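Long-range contacts in CurD (Moorea producens 3L, PDB 5KP7), which probably catalyses an acyl condensation of the hydroxymethylglutaryl-CoA synthase type and binds 4'-phosphopantetheine: residues D184-S192 with N229-A237; Y218-C226 with S349-E357. The protein carries 3 engineered substitutions. All blocks are in the same frame, centred on the assembly; numbering follows the deposited sequence.

Interaction 1 (D184-S192 with N229-A237); sequences DWSFAEPSS and NPDSEAGDA. With PNS (4'-phosphopantetheine), chain E.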
# COMPACT_ATOMS: atom_id res chain seq x y z
N ASP A 184 -7.17 0.07 -19.45
CA ASP A 184 -7.62 -0.71 -18.27
C ASP A 184 -7.12 -0.07 -16.95
O ASP A 184 -7.83 -0.07 -15.94
CB ASP A 184 -7.12 -2.18 -18.33
CG ASP A 184 -7.81 -3.04 -19.41
OD1 ASP A 184 -8.79 -2.58 -20.06
OD2 ASP A 184 -7.36 -4.20 -19.60
N TRP A 185 -5.90 0.46 -17.00
CA TRP A 185 -5.25 1.09 -15.83
C TRP A 185 -5.64 2.57 -15.54
O TRP A 185 -5.24 3.11 -14.49
CB TRP A 185 -3.71 0.94 -15.92
CG TRP A 185 -3.09 1.43 -17.21
CD1 TRP A 185 -2.72 0.65 -18.29
CD2 TRP A 185 -2.75 2.78 -17.57
NE1 TRP A 185 -2.18 1.44 -19.28
CE2 TRP A 185 -2.17 2.74 -18.87
CE3 TRP A 185 -2.85 4.02 -16.91
CZ2 TRP A 185 -1.72 3.91 -19.53
CZ3 TRP A 185 -2.39 5.19 -17.57
CH2 TRP A 185 -1.83 5.11 -18.87
N SER A 186 -6.44 3.21 -16.40
CA SER A 186 -6.69 4.66 -16.27
C SER A 186 -7.25 5.06 -14.89
O SER A 186 -6.89 6.12 -14.36
CB SER A 186 -7.61 5.18 -17.38
OG SER A 186 -6.95 5.13 -18.64
N PHE A 187 -8.09 4.20 -14.30
CA PHE A 187 -8.66 4.43 -12.94
C PHE A 187 -7.55 4.61 -11.87
O PHE A 187 -7.75 5.30 -10.86
CB PHE A 187 -9.67 3.31 -12.53
CG PHE A 187 -9.01 2.00 -12.09
CD1 PHE A 187 -8.48 1.11 -13.02
CD2 PHE A 187 -8.93 1.66 -10.73
CE1 PHE A 187 -7.88 -0.07 -12.62
CE2 PHE A 187 -8.33 0.47 -10.33
CZ PHE A 187 -7.80 -0.39 -11.27
N ALA A 188 -6.40 3.97 -12.09
CA ALA A 188 -5.33 3.92 -11.10
C ALA A 188 -4.18 4.92 -11.31
O ALA A 188 -3.26 4.94 -10.48
CB ALA A 188 -4.78 2.51 -11.04
N GLU A 189 -4.21 5.76 -12.35
CA GLU A 189 -3.05 6.62 -12.65
C GLU A 189 -2.64 7.56 -11.51
O GLU A 189 -1.48 7.61 -11.12
CB GLU A 189 -3.24 7.41 -13.94
CG GLU A 189 -1.97 8.11 -14.38
CD GLU A 189 -2.14 8.89 -15.65
OE1 GLU A 189 -3.30 8.97 -16.13
OE2 GLU A 189 -1.13 9.46 -16.13
N PRO A 190 -3.61 8.29 -10.95
CA PRO A 190 -3.27 9.19 -9.87
C PRO A 190 -2.68 8.51 -8.63
O PRO A 190 -1.86 9.12 -7.96
CB PRO A 190 -4.62 9.82 -9.51
CG PRO A 190 -5.48 9.61 -10.71
CD PRO A 190 -5.05 8.31 -11.27
N SER A 191 -3.08 7.28 -8.35
CA SER A 191 -2.76 6.64 -7.11
C SER A 191 -1.58 5.69 -7.17
O SER A 191 -1.08 5.30 -6.14
CB SER A 191 -3.98 5.91 -6.54
OG SER A 191 -4.51 4.98 -7.45
N SER A 192 -1.16 5.29 -8.36
CA SER A 192 -0.24 4.14 -8.47
C SER A 192 1.22 4.63 -8.49
O SER A 192 1.66 5.25 -9.46
CB SER A 192 -0.59 3.34 -9.71
OG SER A 192 -1.75 2.56 -9.47
N ASN A 229 -2.71 -8.77 -17.50
CA ASN A 229 -1.71 -8.52 -18.53
C ASN A 229 -0.52 -7.81 -17.88
O ASN A 229 -0.65 -7.18 -16.84
CB ASN A 229 -2.25 -7.59 -19.61
CG ASN A 229 -3.46 -8.14 -20.33
OD1 ASN A 229 -3.33 -9.03 -21.16
ND2 ASN A 229 -4.63 -7.55 -20.06
N PRO A 230 0.65 -7.94 -18.51
CA PRO A 230 1.79 -7.22 -17.97
C PRO A 230 1.61 -5.71 -18.05
O PRO A 230 0.87 -5.21 -18.92
CB PRO A 230 2.95 -7.64 -18.89
CG PRO A 230 2.47 -8.71 -19.77
CD PRO A 230 0.96 -8.70 -19.73
N ASP A 231 2.25 -5.02 -17.13
CA ASP A 231 2.41 -3.57 -17.19
C ASP A 231 1.03 -2.92 -17.20
O ASP A 231 0.75 -2.00 -17.97
CB ASP A 231 3.23 -3.16 -18.42
CG ASP A 231 4.65 -3.77 -18.42
OD1 ASP A 231 5.36 -3.70 -17.40
OD2 ASP A 231 5.06 -4.27 -19.47
N SER A 232 0.15 -3.43 -16.33
CA SER A 232 -1.27 -3.09 -16.42
C SER A 232 -2.01 -3.52 -15.17
O SER A 232 -1.48 -4.27 -14.35
CB SER A 232 -1.90 -3.76 -17.65
OG SER A 232 -3.10 -3.08 -17.98
N GLU A 233 -3.23 -3.02 -15.02
CA GLU A 233 -4.12 -3.39 -13.92
C GLU A 233 -5.55 -3.22 -14.45
O GLU A 233 -5.78 -2.31 -15.25
CB GLU A 233 -3.89 -2.50 -12.70
CG GLU A 233 -4.74 -2.90 -11.49
CD GLU A 233 -4.39 -2.15 -10.21
OE1 GLU A 233 -3.87 -1.02 -10.29
OE2 GLU A 233 -4.66 -2.70 -9.12
N ALA A 234 -6.47 -4.10 -14.03
CA ALA A 234 -7.89 -4.06 -14.41
C ALA A 234 -8.76 -4.16 -13.15
O ALA A 234 -8.35 -4.73 -12.15
CB ALA A 234 -8.25 -5.19 -15.35
N GLY A 235 -9.96 -3.61 -13.19
CA GLY A 235 -10.88 -3.86 -12.08
C GLY A 235 -11.89 -2.78 -11.81
O GLY A 235 -11.96 -1.79 -12.54
N ASP A 236 -12.66 -3.02 -10.75
CA ASP A 236 -13.73 -2.14 -10.31
C ASP A 236 -13.28 -1.63 -8.95
O ASP A 236 -13.39 -2.33 -7.96
CB ASP A 236 -15.02 -2.95 -10.19
CG ASP A 236 -16.18 -2.11 -9.68
OD1 ASP A 236 -15.98 -1.00 -9.18
OD2 ASP A 236 -17.31 -2.59 -9.78
N ALA A 237 -12.77 -0.41 -8.93
CA ALA A 237 -12.28 0.18 -7.70
C ALA A 237 -13.37 0.33 -6.62
O ALA A 237 -13.06 0.25 -5.44
CB ALA A 237 -11.66 1.53 -7.99
O23 PNS E . -12.58 9.39 -5.94
P24 PNS E . -12.70 8.18 -6.83
O26 PNS E . -13.48 8.29 -8.13
O27 PNS E . -11.22 7.68 -7.29
C28 PNS E . -10.16 7.52 -6.37
C29 PNS E . -8.82 7.95 -6.97
C30 PNS E . -7.61 7.59 -6.13
C31 PNS E . -8.86 8.93 -8.17
C32 PNS E . -8.62 6.75 -8.04
O33 PNS E . -7.39 6.89 -8.80
C34 PNS E . -8.62 5.31 -7.60
O35 PNS E . -9.67 4.71 -7.42
N36 PNS E . -7.43 4.78 -7.32
C37 PNS E . -7.28 3.65 -6.43
C38 PNS E . -7.48 2.30 -7.07
C39 PNS E . -7.26 1.33 -5.94
O40 PNS E . -6.14 0.88 -5.73
N41 PNS E . -8.33 1.05 -5.18
C42 PNS E . -8.20 0.14 -4.06
C43 PNS E . -9.41 0.16 -3.15
S44 PNS E . -9.09 -1.10 -1.91
O HOH W 1 -10.19 -1.57 -15.35
O HOH W 2 -5.24 -5.42 -18.24

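Interaction 2 (Y218-C226 with S349-E357); sequences YGYEVMDTC and SYGSGCCSE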
# COMPACT_ATOMS: atom_id res chain seq x y z
N TYR A 218 -8.33 -13.15 6.65
CA TYR A 218 -9.62 -13.33 6.00
C TYR A 218 -9.45 -13.09 4.50
O TYR A 218 -8.89 -12.09 4.06
CB TYR A 218 -10.63 -12.33 6.60
CG TYR A 218 -12.06 -12.52 6.19
CD1 TYR A 218 -12.86 -13.48 6.81
CD2 TYR A 218 -12.62 -11.73 5.20
CE1 TYR A 218 -14.19 -13.65 6.43
CE2 TYR A 218 -13.95 -11.87 4.85
CZ TYR A 218 -14.72 -12.83 5.45
OH TYR A 218 -16.05 -12.93 5.09
N GLY A 219 -9.98 -14.01 3.69
CA GLY A 219 -9.88 -13.86 2.27
C GLY A 219 -10.89 -14.76 1.56
O GLY A 219 -11.46 -15.68 2.17
N TYR A 220 -11.09 -14.46 0.29
CA TYR A 220 -12.05 -15.14 -0.56
C TYR A 220 -11.79 -14.68 -1.99
O TYR A 220 -11.19 -13.61 -2.20
CB TYR A 220 -13.50 -14.83 -0.13
CG TYR A 220 -13.74 -13.35 -0.00
CD1 TYR A 220 -13.48 -12.70 1.18
CD2 TYR A 220 -14.21 -12.59 -1.08
CE1 TYR A 220 -13.64 -11.33 1.30
CE2 TYR A 220 -14.37 -11.20 -0.96
CZ TYR A 220 -14.08 -10.59 0.23
OH TYR A 220 -14.25 -9.21 0.44
N GLU A 221 -12.22 -15.48 -2.97
CA GLU A 221 -12.03 -15.08 -4.36
C GLU A 221 -13.02 -13.97 -4.76
O GLU A 221 -14.24 -14.11 -4.60
CB GLU A 221 -12.16 -16.27 -5.30
CG GLU A 221 -11.59 -16.04 -6.68
CD GLU A 221 -12.52 -15.28 -7.61
OE1 GLU A 221 -13.68 -15.73 -7.79
OE2 GLU A 221 -12.10 -14.26 -8.18
N VAL A 222 -12.48 -12.87 -5.26
CA VAL A 222 -13.28 -11.71 -5.73
C VAL A 222 -12.52 -11.01 -6.86
O VAL A 222 -11.29 -10.89 -6.79
CB VAL A 222 -13.59 -10.77 -4.56
CG1 VAL A 222 -12.33 -10.24 -3.90
CG2 VAL A 222 -14.52 -9.60 -4.98
N MET A 223 -13.25 -10.54 -7.87
CA MET A 223 -12.61 -9.84 -8.99
C MET A 223 -12.61 -8.34 -8.79
O MET A 223 -13.09 -7.58 -9.65
CB MET A 223 -13.31 -10.23 -10.30
CG MET A 223 -13.05 -11.67 -10.67
SD MET A 223 -11.35 -12.07 -11.06
CE MET A 223 -11.02 -11.04 -12.49
N ASP A 224 -12.04 -7.88 -7.68
CA ASP A 224 -12.04 -6.45 -7.40
C ASP A 224 -11.02 -5.71 -8.23
O ASP A 224 -11.37 -4.73 -8.92
CB ASP A 224 -11.95 -6.13 -5.91
CG ASP A 224 -10.73 -6.67 -5.21
OD1 ASP A 224 -10.24 -7.78 -5.51
OD2 ASP A 224 -10.31 -5.96 -4.25
N THR A 225 -9.79 -6.14 -8.19
CA THR A 225 -8.83 -5.69 -9.18
C THR A 225 -7.93 -6.86 -9.46
O THR A 225 -7.82 -7.76 -8.61
CB THR A 225 -7.94 -4.51 -8.73
OG1 THR A 225 -6.93 -4.97 -7.87
CG2 THR A 225 -8.69 -3.37 -8.07
N CYS A 226 -7.30 -6.84 -10.62
CA CYS A 226 -6.35 -7.91 -10.97
C CYS A 226 -5.36 -7.34 -12.00
O CYS A 226 -5.47 -6.18 -12.39
CB CYS A 226 -7.10 -9.13 -11.51
SG CYS A 226 -8.05 -8.79 -12.98
N SER A 349 -3.36 -5.36 6.65
CA SER A 349 -2.95 -5.63 5.28
C SER A 349 -4.11 -6.12 4.45
O SER A 349 -4.90 -6.95 4.91
CB SER A 349 -1.87 -6.73 5.31
OG SER A 349 -1.42 -6.99 4.02
N TYR A 350 -4.22 -5.64 3.22
CA TYR A 350 -5.23 -6.10 2.24
C TYR A 350 -4.55 -6.30 0.91
O TYR A 350 -3.70 -5.49 0.53
CB TYR A 350 -6.35 -5.07 2.03
CG TYR A 350 -7.39 -5.50 1.02
CD1 TYR A 350 -8.36 -6.44 1.35
CD2 TYR A 350 -7.40 -5.01 -0.28
CE1 TYR A 350 -9.30 -6.88 0.44
CE2 TYR A 350 -8.35 -5.43 -1.19
CZ TYR A 350 -9.30 -6.37 -0.83
OH TYR A 350 -10.23 -6.80 -1.73
N GLY A 351 -4.91 -7.35 0.18
CA GLY A 351 -4.52 -7.46 -1.20
C GLY A 351 -5.74 -7.86 -2.01
O GLY A 351 -6.47 -8.78 -1.61
N SER A 352 -5.97 -7.18 -3.13
CA SER A 352 -7.08 -7.55 -4.04
C SER A 352 -7.03 -9.02 -4.44
O SER A 352 -5.94 -9.63 -4.51
CB SER A 352 -7.00 -6.72 -5.31
OG SER A 352 -7.23 -5.38 -4.99
N GLY A 353 -8.20 -9.60 -4.65
CA GLY A 353 -8.28 -10.95 -5.19
C GLY A 353 -8.94 -12.06 -4.41
O GLY A 353 -9.40 -13.00 -5.07
N CYS A 354 -8.96 -12.09 -3.07
CA CYS A 354 -8.34 -11.17 -2.12
C CYS A 354 -7.85 -11.96 -0.89
O CYS A 354 -8.27 -13.11 -0.67
CB CYS A 354 -9.34 -10.09 -1.63
SG CYS A 354 -10.59 -10.62 -0.41
N CYS A 355 -6.98 -11.34 -0.09
CA CYS A 355 -6.60 -11.87 1.23
C CYS A 355 -6.23 -10.68 2.12
O CYS A 355 -5.88 -9.61 1.62
CB CYS A 355 -5.47 -12.90 1.14
SG CYS A 355 -5.33 -13.94 2.61
N SER A 356 -6.33 -10.85 3.42
CA SER A 356 -6.08 -9.79 4.37
C SER A 356 -5.64 -10.34 5.71
O SER A 356 -5.89 -11.50 6.02
CB SER A 356 -7.34 -8.93 4.55
OG SER A 356 -8.36 -9.63 5.27
N GLU A 357 -5.00 -9.49 6.50
CA GLU A 357 -4.51 -9.87 7.81
C GLU A 357 -4.39 -8.68 8.72
O GLU A 357 -3.97 -7.61 8.29
CB GLU A 357 -3.16 -10.59 7.69
CG GLU A 357 -2.61 -11.16 8.98
CD GLU A 357 -1.59 -12.27 8.81
OE1 GLU A 357 -0.94 -12.60 9.83
OE2 GLU A 357 -1.47 -12.88 7.71
O HOH W 3 -5.53 -9.53 -7.44

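Interaction 1 (D184-S192 with N229-A237)
Asp184 and Trp185 run beside Glu233 and Ala234, with 5.1 Å between the CA atoms of Asp184 and Ala234, but the backbones do not pair directly, since Trp185 N lies 3.3 Å from Glu233 O at a poor angle. Water makes the polar links. One molecule donates to Asp184 O and accepts from Gly235 N; a second donates to Asp184 OD2, accepts from Asn229 ND2 and is also bonded to Ser232 OG. That hydroxyl comes in the plane of the Trp185 ring, at its edge, 3.8 Å from CD1.

Phe187 supplies most of the apolar contact. A chi1 of 78° places CG between the backbone N and the carbonyl carbon and directs the ring at 229-237. Its CZ is 4.0 Å from Glu233 CG, the extended Glu233 side chain crossing at about a right angle with its carboxylate turned 53° from the ring plane. Phe187 CD2 meets Ala237 CB at 3.9 Å, and Ala188 CB sits over the centre of one ring face.

Phe187 and Ala237, with Pro190 and Ser191, line the pocket of 4'-phosphopantetheine. The ligand hydroxyl O33 donates to Phe187 O at 2.6 Å, and its amide N36 to Ser191 OG at 2.9 Å. These two bonds tie the arm to segment 184-192; the ligand is also held by residues of another protein chain.

Segment 184-192 belongs to the loop between strands 161-168 and 195-202, where Trp185 stacks with Phe172 and Tyr183. Its partner includes strand 234-235, which pairs with strand 225-226, and leads through the N-cap Asp236 into helix 237-258.

Interaction 2 (Y218-C226 with S349-E357)
Asp224 reaches from 218-226 to Tyr350, Ser352 and Gly353 at the turn of 349-357. Its CB points toward the turn, and a chi1 of 59° sets CG between the backbone N and the carbonyl carbon, 3.7 Å from Ser352 CB. OD1 accepts from Gly353 N at 2.9 Å through its syn lone pair. OD2 accepts from Tyr350 OH at 2.7 Å; the carboxylate meets the edge of the phenol ring, and the hydroxyl stands 45° out of the carboxylate plane. Ser240 OG is a further partner of OD2. With both oxygens engaged, the carboxylate is fixed in rotation, and the donors around it would be expected to stabilise its negative charge. Ser352 OG lies between OD2 and Thr225 OG1, 2.9 Å from the latter.

Farther along, the backbones are joined by Cys354 N to Tyr220 O and by Val222 N to Gly353 O. The Tyr220 ring carries Cys354 SG over one face, 3.6 Å from the ring centroid and 16° off its normal, a sulfur-aromatic contact; the hydroxyl of that tyrosine is bonded to Ser243. Val222 CG1 packs on Cys354 CB at 3.8 Å. Nearer the strand ends, Ser356 OG donates to Tyr218 O at 2.8 Å, in the carbonyl plane and on a lone pair.

Residues 352-354, with a cis peptide before Cys354, form the turn of a beta hairpin closed by paired backbone bonds between Gly351 and Cys355. Its strands, 343-351 and 355-363, are antiparallel neighbours in the large mixed sheet of this thiolase-like protein, with 208-219 beside 355-363. The turn lies close to the pantetheine pocket, and the Tyr350 side chain is about 4 Å from the bound 4'-phosphopantetheine, between nearest atoms.

How the interactions relate
Both interactions are partly buried and sit about 17 Å, centre to centre, from the middle of the chain, but they are built differently. In interaction 1 the segments share waters and aromatic packing, and the pantetheine arm is bound directly; interaction 2 is tied by direct backbone and side-chain hydrogen bonds between a large-sheet hairpin and the chain leaving strand 208-219. The two are joined by the small antiparallel pair: Ala234 O lies 2.8 Å from Cys226 N, and Asp236 N 2.8 Å from Asp224 O, each probably a hydrogen bond. Glu233 and Thr225 add a weak side-chain link. Helix 237-258 borders both, starting in interaction 1 and supplying Ser240 and Ser243 to interaction 2.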